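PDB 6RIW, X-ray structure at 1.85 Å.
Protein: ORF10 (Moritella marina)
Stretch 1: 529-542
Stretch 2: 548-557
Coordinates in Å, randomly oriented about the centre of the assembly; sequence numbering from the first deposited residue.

Stretch 1, residues 529-542: YVEQLDIDFLRFKV
Stretch 2 548-557: DCLIPQQLMM

Residues 532-536 form a strand whose N-to-C direction makes a 60° angle with that of helix 552-557, the axes approaching to 9.8 Å. Leu-533 CA lies 7.5 Å from Met-556 CA, Ile-535 CA 7.8 Å from Leu-555 CA, and Val-542 CA 6.7 Å from Cys-549 CA. After the strand, Asp-536 (chi1 t) caps a weakly bonded helical turn, its OD1 accepting from Leu-538 N at 2.9 Å; Lys-541 (phi/psi 60/41) ends that turn in a Schellman motif. Extended Cys-549 and Leu-550 lead to Ile-551, the N-cap of the second helix, where Met-556 N donates to Pro-552 O at 2.8 Å.

No hydrogen bond joins the stretches; the contact, apolar in its side-chain pairings, buries 412 Å² summed over both sides. Strand alternation sends Leu-533 and Ile-535 toward the helix, while Gln-532 points away. Leu-533 (chi1 p, chi2 100°) brings CD2 to 3.5 Å from Met-556 CG, and Val-530 CG2 (chi1 t) lies 4.2 Å from Met-556 CE. Met-556 (m, chi2 -91°, m) leaves its CA sideways, but its end comes nearer, so its flexible thioether chain packs against both aliphatic side chains. Leu-555 (m, t) touches both Ile-535 and Val-542: its CD2 is 4.0 Å from Ile-535 CD1 and 4.1 Å from Val-542 CG2. Val-542 CG1 (chi1 t) meets Cys-549 SG (chi1 t) at 4.1 Å and Leu-550 CG at 4.2 Å. Cys-549 SG also approaches Phe-537 CZ (chi1 m, -87°) obliquely, at 4.3 Å, a sulfur-aromatic contact.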

ATOM      1  N   TYR A 529      15.000  18.923  -1.941  1.00 11.54           N
ATOM      2  CA  TYR A 529      13.658  18.959  -2.491  1.00 13.72           C
ATOM      3  C   TYR A 529      13.711  18.764  -3.993  1.00 14.54           C
ATOM      4  O   TYR A 529      14.675  19.168  -4.664  1.00 14.13           O
ATOM      5  CB  TYR A 529      12.967  20.295  -2.206  1.00 12.54           C
ATOM      6  CG  TYR A 529      12.758  20.610  -0.753  1.00 12.52           C
ATOM      7  CD1 TYR A 529      11.704  20.035  -0.045  1.00 11.44           C
ATOM      8  CD2 TYR A 529      13.627  21.472  -0.063  1.00 10.72           C
ATOM      9  CE1 TYR A 529      11.497  20.322   1.296  1.00 12.19           C
ATOM     10  CE2 TYR A 529      13.427  21.748   1.283  1.00 10.88           C
ATOM     11  CZ  TYR A 529      12.348  21.183   1.949  1.00 10.81           C
ATOM     12  OH  TYR A 529      12.154  21.471   3.290  1.00 13.38           O
ATOM     13  N   VAL A 530      12.636  18.192  -4.525  1.00 12.67           N
ATOM     14  CA  VAL A 530      12.403  18.131  -5.962  1.00 15.11           C
ATOM     15  C   VAL A 530      11.443  19.268  -6.316  1.00 17.68           C
ATOM     16  O   VAL A 530      10.287  19.271  -5.881  1.00 15.46           O
ATOM     17  CB  VAL A 530      11.839  16.767  -6.386  1.00 13.02           C
ATOM     18  CG1 VAL A 530      11.447  16.791  -7.870  1.00 15.10           C
ATOM     19  CG2 VAL A 530      12.855  15.664  -6.128  1.00 11.07           C
ATOM     20  N   GLU A 531      11.903  20.243  -7.115  1.00 14.83           N
ATOM     21  CA  GLU A 531      11.008  21.347  -7.449  1.00 16.63           C
ATOM     22  C   GLU A 531      10.022  20.960  -8.544  1.00 16.19           C
ATOM     23  O   GLU A 531       8.847  21.342  -8.493  1.00 16.48           O
ATOM     24  CB  GLU A 531      11.817  22.590  -7.866  1.00 17.74           C
ATOM     25  CG  GLU A 531      10.930  23.709  -8.474  1.00 21.11           C
ATOM     26  CD  GLU A 531      11.595  25.089  -8.489  1.00 30.87           C
ATOM     27  OE1 GLU A 531      12.841  25.172  -8.368  1.00 33.32           O
ATOM     28  OE2 GLU A 531      10.858  26.094  -8.633  1.00 39.44           O
ATOM     29  N   GLN A 532      10.469  20.185  -9.529  1.00 17.07           N
ATOM     30  CA  GLN A 532       9.660  19.873 -10.700  1.00 20.29           C
ATOM     31  C   GLN A 532      10.280  18.691 -11.433  1.00 21.53           C
ATOM     32  O   GLN A 532      11.446  18.353 -11.231  1.00 20.41           O
ATOM     33  CB  GLN A 532       9.552  21.088 -11.633  1.00 22.35           C
ATOM     34  CG  GLN A 532      10.896  21.574 -12.137  1.00 24.07           C
ATOM     35  CD  GLN A 532      10.807  22.966 -12.767  1.00 32.15           C
ATOM     36  OE1 GLN A 532      10.188  23.876 -12.214  1.00 33.58           O
ATOM     37  NE2 GLN A 532      11.409  23.123 -13.933  1.00 31.14           N
ATOM     38  N   LEU A 533       9.489  18.078 -12.306  1.00 22.53           N
ATOM     39  CA  LEU A 533      10.000  17.073 -13.223  1.00 26.30           C
ATOM     40  C   LEU A 533       9.537  17.387 -14.640  1.00 27.78           C
ATOM     41  O   LEU A 533       8.466  17.963 -14.845  1.00 26.03           O
ATOM     42  CB  LEU A 533       9.545  15.673 -12.821  1.00 28.28           C
ATOM     43  CG  LEU A 533       8.032  15.596 -12.625  1.00 29.24           C
ATOM     44  CD1 LEU A 533       7.374  14.986 -13.854  1.00 36.59           C
ATOM     45  CD2 LEU A 533       7.689  14.784 -11.408  1.00 29.75           C
ATOM     46  N   ASP A 534      10.356  17.000 -15.614  1.00 28.47           N
ATOM     47  CA  ASP A 534       9.987  17.020 -17.027  1.00 30.82           C
ATOM     48  C   ASP A 534       9.659  15.600 -17.472  1.00 27.68           C
ATOM     49  O   ASP A 534      10.456  14.680 -17.258  1.00 28.69           O
ATOM     50  CB  ASP A 534      11.124  17.563 -17.892  1.00 33.27           C
ATOM     51  CG  ASP A 534      11.632  18.917 -17.434  1.00 40.75           C
ATOM     52  OD1 ASP A 534      11.097  19.488 -16.453  1.00 39.36           O
ATOM     53  OD2 ASP A 534      12.589  19.410 -18.072  1.00 46.43           O
ATOM     54  N   ILE A 535       8.500  15.419 -18.098  1.00 27.15           N
ATOM     55  CA  ILE A 535       8.061  14.085 -18.490  1.00 31.40           C
ATOM     56  C   ILE A 535       7.420  14.152 -19.872  1.00 30.86           C
ATOM     57  O   ILE A 535       6.757  15.135 -20.216  1.00 31.61           O
ATOM     58  CB  ILE A 535       7.101  13.493 -17.433  1.00 31.70           C
ATOM     59  CG1 ILE A 535       6.878  11.996 -17.659  1.00 34.81           C
ATOM     60  CG2 ILE A 535       5.788  14.252 -17.392  1.00 30.37           C
ATOM     61  CD1 ILE A 535       6.620  11.218 -16.355  1.00 29.28           C
ATOM     62  N   ASP A 536       7.628  13.102 -20.666  1.00 30.63           N
ATOM     63  CA  ASP A 536       7.065  13.005 -22.017  1.00 35.72           C
ATOM     64  C   ASP A 536       5.640  12.478 -21.919  1.00 34.83           C
ATOM     65  O   ASP A 536       5.424  11.278 -21.746  1.00 34.09           O
ATOM     66  CB  ASP A 536       7.924  12.098 -22.895  1.00 34.26           C
ATOM     67  CG  ASP A 536       7.246  11.739 -24.223  1.00 37.95           C
ATOM     68  OD1 ASP A 536       6.321  12.457 -24.654  1.00 38.11           O
ATOM     69  OD2 ASP A 536       7.654  10.739 -24.846  1.00 39.29           O
ATOM     70  N   PHE A 537       4.658  13.381 -22.068  1.00 34.45           N
ATOM     71  CA  PHE A 537       3.251  12.992 -21.962  1.00 35.20           C
ATOM     72  C   PHE A 537       2.859  11.975 -23.023  1.00 39.70           C
ATOM     73  O   PHE A 537       1.927  11.188 -22.810  1.00 40.13           O
ATOM     74  CB  PHE A 537       2.345  14.219 -22.076  1.00 41.16           C
ATOM     75  CG  PHE A 537       2.102  14.932 -20.772  1.00 44.63           C
ATOM     76  CD1 PHE A 537       3.094  15.010 -19.809  1.00 46.23           C
ATOM     77  CD2 PHE A 537       0.883  15.546 -20.521  1.00 50.13           C
ATOM     78  CE1 PHE A 537       2.871  15.677 -18.615  1.00 44.24           C
ATOM     79  CE2 PHE A 537       0.650  16.216 -19.328  1.00 48.85           C
ATOM     80  CZ  PHE A 537       1.645  16.279 -18.373  1.00 49.02           C
ATOM     81  N   LEU A 538       3.552  11.974 -24.165  1.00 33.81           N
ATOM     82  CA  LEU A 538       3.237  11.029 -25.234  1.00 37.58           C
ATOM     83  C   LEU A 538       3.527   9.594 -24.811  1.00 38.26           C
ATOM     84  O   LEU A 538       2.673   8.713 -24.945  1.00 39.25           O
ATOM     85  CB  LEU A 538       4.035  11.370 -26.496  1.00 38.99           C
ATOM     86  CG  LEU A 538       3.520  12.507 -27.387  1.00 42.35           C
ATOM     87  CD1 LEU A 538       3.965  12.293 -28.823  1.00 44.43           C
ATOM     88  CD2 LEU A 538       2.001  12.624 -27.286  1.00 38.81           C
ATOM     89  N   ARG A 539       4.734   9.342 -24.306  1.00 34.07           N
ATOM     90  CA  ARG A 539       5.116   7.979 -23.954  1.00 36.83           C
ATOM     91  C   ARG A 539       4.312   7.445 -22.778  1.00 36.02           C
ATOM     92  O   ARG A 539       4.009   6.248 -22.729  1.00 36.94           O
ATOM     93  CB  ARG A 539       6.605   7.926 -23.641  1.00 31.61           C
ATOM     94  CG  ARG A 539       7.041   6.635 -22.975  1.00 34.60           C
ATOM     95  CD  ARG A 539       8.397   6.212 -23.464  1.00 33.28           C
ATOM     96  NE  ARG A 539       8.822   4.948 -22.886  1.00 28.84           N
ATOM     97  CZ  ARG A 539       8.663   3.771 -23.478  1.00 29.58           C
ATOM     98  NH1 ARG A 539       8.074   3.700 -24.674  1.00 28.63           N
ATOM     99  NH2 ARG A 539       9.095   2.669 -22.880  1.00 25.26           N
ATOM    100  N   PHE A 540       3.940   8.304 -21.836  1.00 32.96           N
ATOM    101  CA  PHE A 540       3.307   7.865 -20.603  1.00 36.40           C
ATOM    102  C   PHE A 540       1.792   8.070 -20.582  1.00 42.73           C
ATOM    103  O   PHE A 540       1.160   7.792 -19.556  1.00 41.49           O
ATOM    104  CB  PHE A 540       3.971   8.575 -19.413  1.00 28.73           C
ATOM    105  CG  PHE A 540       5.397   8.153 -19.200  1.00 28.75           C
ATOM    106  CD1 PHE A 540       5.683   6.874 -18.753  1.00 30.21           C
ATOM    107  CD2 PHE A 540       6.443   9.004 -19.493  1.00 31.37           C
ATOM    108  CE1 PHE A 540       6.992   6.453 -18.572  1.00 26.12           C
ATOM    109  CE2 PHE A 540       7.754   8.596 -19.314  1.00 31.46           C
ATOM    110  CZ  PHE A 540       8.025   7.306 -18.848  1.00 25.99           C
ATOM    111  N   LYS A 541       1.194   8.551 -21.678  1.00 43.12           N
ATOM    112  CA  LYS A 541      -0.267   8.604 -21.827  1.00 44.04           C
ATOM    113  C   LYS A 541      -0.924   9.455 -20.740  1.00 49.84           C
ATOM    114  O   LYS A 541      -1.981   9.106 -20.209  1.00 54.31           O
ATOM    115  CB  LYS A 541      -0.886   7.197 -21.839  1.00 44.26           C
ATOM    116  CG  LYS A 541      -0.589   6.339 -23.085  1.00 42.87           C
ATOM    117  CD  LYS A 541       0.848   5.836 -23.100  1.00 47.80           C
ATOM    118  CE  LYS A 541       1.414   5.709 -24.509  1.00 45.81           C
ATOM    119  NZ  LYS A 541       2.716   4.953 -24.511  1.00 41.56           N
ATOM    120  N   VAL A 542      -0.306  10.581 -20.404  1.00 45.48           N
ATOM    121  CA  VAL A 542      -0.861  11.466 -19.386  1.00 47.29           C
ATOM    122  C   VAL A 542      -1.966  12.351 -19.978  1.00 53.77           C
ATOM    123  O   VAL A 542      -1.848  12.847 -21.101  1.00 50.72           O
ATOM    124  CB  VAL A 542       0.244  12.322 -18.746  1.00 48.51           C
ATOM    125  CG1 VAL A 542      -0.225  12.899 -17.408  1.00 46.30           C
ATOM    126  CG2 VAL A 542       1.505  11.491 -18.565  1.00 47.10           C
ATOM    127  N   ASP A 548      -6.587  17.228 -14.576  1.00 36.32           N
ATOM    128  CA  ASP A 548      -6.729  15.774 -14.631  1.00 34.32           C
ATOM    129  C   ASP A 548      -5.370  15.074 -14.761  1.00 32.30           C
ATOM    130  O   ASP A 548      -5.266  14.001 -15.341  1.00 33.39           O
ATOM    131  CB  ASP A 548      -7.633  15.358 -15.794  1.00 31.77           C
ATOM    132  CG  ASP A 548      -8.219  13.968 -15.603  1.00 36.80           C
ATOM    133  OD1 ASP A 548      -8.089  13.434 -14.478  1.00 37.63           O
ATOM    134  OD2 ASP A 548      -8.809  13.415 -16.558  1.00 41.24           O
ATOM    135  N   CYS A 549      -4.337  15.689 -14.207  1.00 29.36           N
ATOM    136  CA  CYS A 549      -2.988  15.157 -14.279  1.00 27.74           C
ATOM    137  C   CYS A 549      -2.772  14.128 -13.173  1.00 25.61           C
ATOM    138  O   CYS A 549      -3.397  14.195 -12.111  1.00 28.07           O
ATOM    139  CB  CYS A 549      -1.977  16.292 -14.148  1.00 32.89           C
ATOM    140  SG  CYS A 549      -0.300  15.862 -14.613  1.00 39.62           S
ATOM    141  N   LEU A 550      -1.881  13.171 -13.428  1.00 24.45           N
ATOM    142  CA  LEU A 550      -1.501  12.218 -12.386  1.00 19.48           C
ATOM    143  C   LEU A 550      -0.611  12.895 -11.344  1.00 18.36           C
ATOM    144  O   LEU A 550       0.184  13.779 -11.662  1.00 21.28           O
ATOM    145  CB  LEU A 550      -0.763  11.019 -12.986  1.00 19.69           C
ATOM    146  CG  LEU A 550      -1.315  10.361 -14.253  1.00 23.92           C
ATOM    147  CD1 LEU A 550      -0.514   9.086 -14.526  1.00 24.94           C
ATOM    148  CD2 LEU A 550      -2.796  10.037 -14.105  1.00 23.00           C
ATOM    149  N   ILE A 551      -0.729  12.465 -10.087  1.00 18.27           N
ATOM    150  CA  ILE A 551       0.057  13.101  -9.030  1.00 16.25           C
ATOM    151  C   ILE A 551       1.543  12.801  -9.241  1.00 14.43           C
ATOM    152  O   ILE A 551       1.900  11.781  -9.858  1.00 15.51           O
ATOM    153  CB  ILE A 551      -0.409  12.666  -7.624  1.00 16.63           C
ATOM    154  CG1 ILE A 551      -0.207  11.154  -7.397  1.00 16.86           C
ATOM    155  CG2 ILE A 551      -1.868  13.082  -7.385  1.00 16.60           C
ATOM    156  CD1 ILE A 551      -0.244  10.738  -5.882  1.00 15.53           C
ATOM    157  N   PRO A 552       2.437  13.654  -8.743  1.00 13.90           N
ATOM    158  CA  PRO A 552       3.879  13.441  -8.981  1.00 17.27           C
ATOM    159  C   PRO A 552       4.422  12.140  -8.425  1.00 16.20           C
ATOM    160  O   PRO A 552       5.368  11.610  -9.012  1.00 17.91           O
ATOM    161  CB  PRO A 552       4.524  14.659  -8.301  1.00 16.06           C
ATOM    162  CG  PRO A 552       3.464  15.717  -8.359  1.00 20.43           C
ATOM    163  CD  PRO A 552       2.156  14.992  -8.188  1.00 17.35           C
ATOM    164  N   GLN A 553       3.853  11.582  -7.341  1.00 14.97           N
ATOM    165  CA  GLN A 553       4.344  10.286  -6.850  1.00 15.70           C
ATOM    166  C   GLN A 553       4.346   9.234  -7.963  1.00 18.11           C
ATOM    167  O   GLN A 553       5.314   8.476  -8.127  1.00 15.65           O
ATOM    168  CB  GLN A 553       3.500   9.794  -5.661  1.00 16.93           C
ATOM    169  CG  GLN A 553       4.057   8.482  -5.012  1.00 19.73           C
ATOM    170  CD  GLN A 553       3.100   7.826  -4.025  1.00 18.26           C
ATOM    171  OE1 GLN A 553       1.921   7.619  -4.323  1.00 20.54           O
ATOM    172  NE2 GLN A 553       3.614   7.467  -2.846  1.00 21.02           N
ATOM    173  N   GLN A 554       3.272   9.180  -8.749  1.00 13.20           N
ATOM    174  CA  GLN A 554       3.198   8.173  -9.804  1.00 15.62           C
ATOM    175  C   GLN A 554       4.055   8.556 -11.008  1.00 17.88           C
ATOM    176  O   GLN A 554       4.734   7.699 -11.581  1.00 17.38           O
ATOM    177  CB  GLN A 554       1.740   7.948 -10.199  1.00 17.44           C
ATOM    178  CG  GLN A 554       0.920   7.359  -9.027  1.00 18.28           C
ATOM    179  CD  GLN A 554      -0.194   6.399  -9.470  1.00 18.30           C
ATOM    180  OE1 GLN A 554      -0.553   6.329 -10.653  1.00 20.79           O
ATOM    181  NE2 GLN A 554      -0.749   5.651  -8.503  1.00 17.19           N
ATOM    182  N   LEU A 555       4.078   9.837 -11.383  1.00 14.50           N
ATOM    183  CA  LEU A 555       4.889  10.231 -12.538  1.00 17.55           C
ATOM    184  C   LEU A 555       6.376  10.011 -12.277  1.00 17.07           C
ATOM    185  O   LEU A 555       7.110   9.550 -13.159  1.00 17.14           O
ATOM    186  CB  LEU A 555       4.629  11.698 -12.879  1.00 18.03           C
ATOM    187  CG  LEU A 555       3.203  11.955 -13.362  1.00 19.40           C
ATOM    188  CD1 LEU A 555       2.901  13.434 -13.375  1.00 22.94           C
ATOM    189  CD2 LEU A 555       3.020  11.351 -14.731  1.00 25.95           C
ATOM    190  N   MET A 556       6.842  10.363 -11.075  1.00 16.26           N
ATOM    191  CA  MET A 556       8.250  10.167 -10.739  1.00 15.02           C
ATOM    192  C   MET A 556       8.636   8.701 -10.797  1.00 18.06           C
ATOM    193  O   MET A 556       9.706   8.363 -11.320  1.00 17.27           O
ATOM    194  CB  MET A 556       8.562  10.716  -9.349  1.00 19.06           C
ATOM    195  CG  MET A 556       8.490  12.207  -9.248  1.00 23.62           C
ATOM    196  SD  MET A 556      10.090  12.955  -9.583  1.00 35.76           S
ATOM    197  CE  MET A 556      11.026  12.435  -8.146  1.00 20.83           C
ATOM    198  N   MET A 557       7.794   7.818 -10.230  1.00 17.11           N
ATOM    199  CA  MET A 557       8.086   6.386 -10.245  1.00 15.11           C
ATOM    200  C   MET A 557       8.105   5.856 -11.674  1.00 16.01           C
ATOM    201  O   MET A 557       8.958   5.036 -12.041  1.00 15.58           O
ATOM    202  CB  MET A 557       7.045   5.620  -9.413  1.00 14.51           C
ATOM    203  CG  MET A 557       7.089   4.091  -9.615  1.00 18.30           C
ATOM    204  SD  MET A 557       5.963   3.514 -10.934  1.00 24.28           S
ATOM    205  CE  MET A 557       6.673   1.908 -11.307  1.00 20.29           C
TER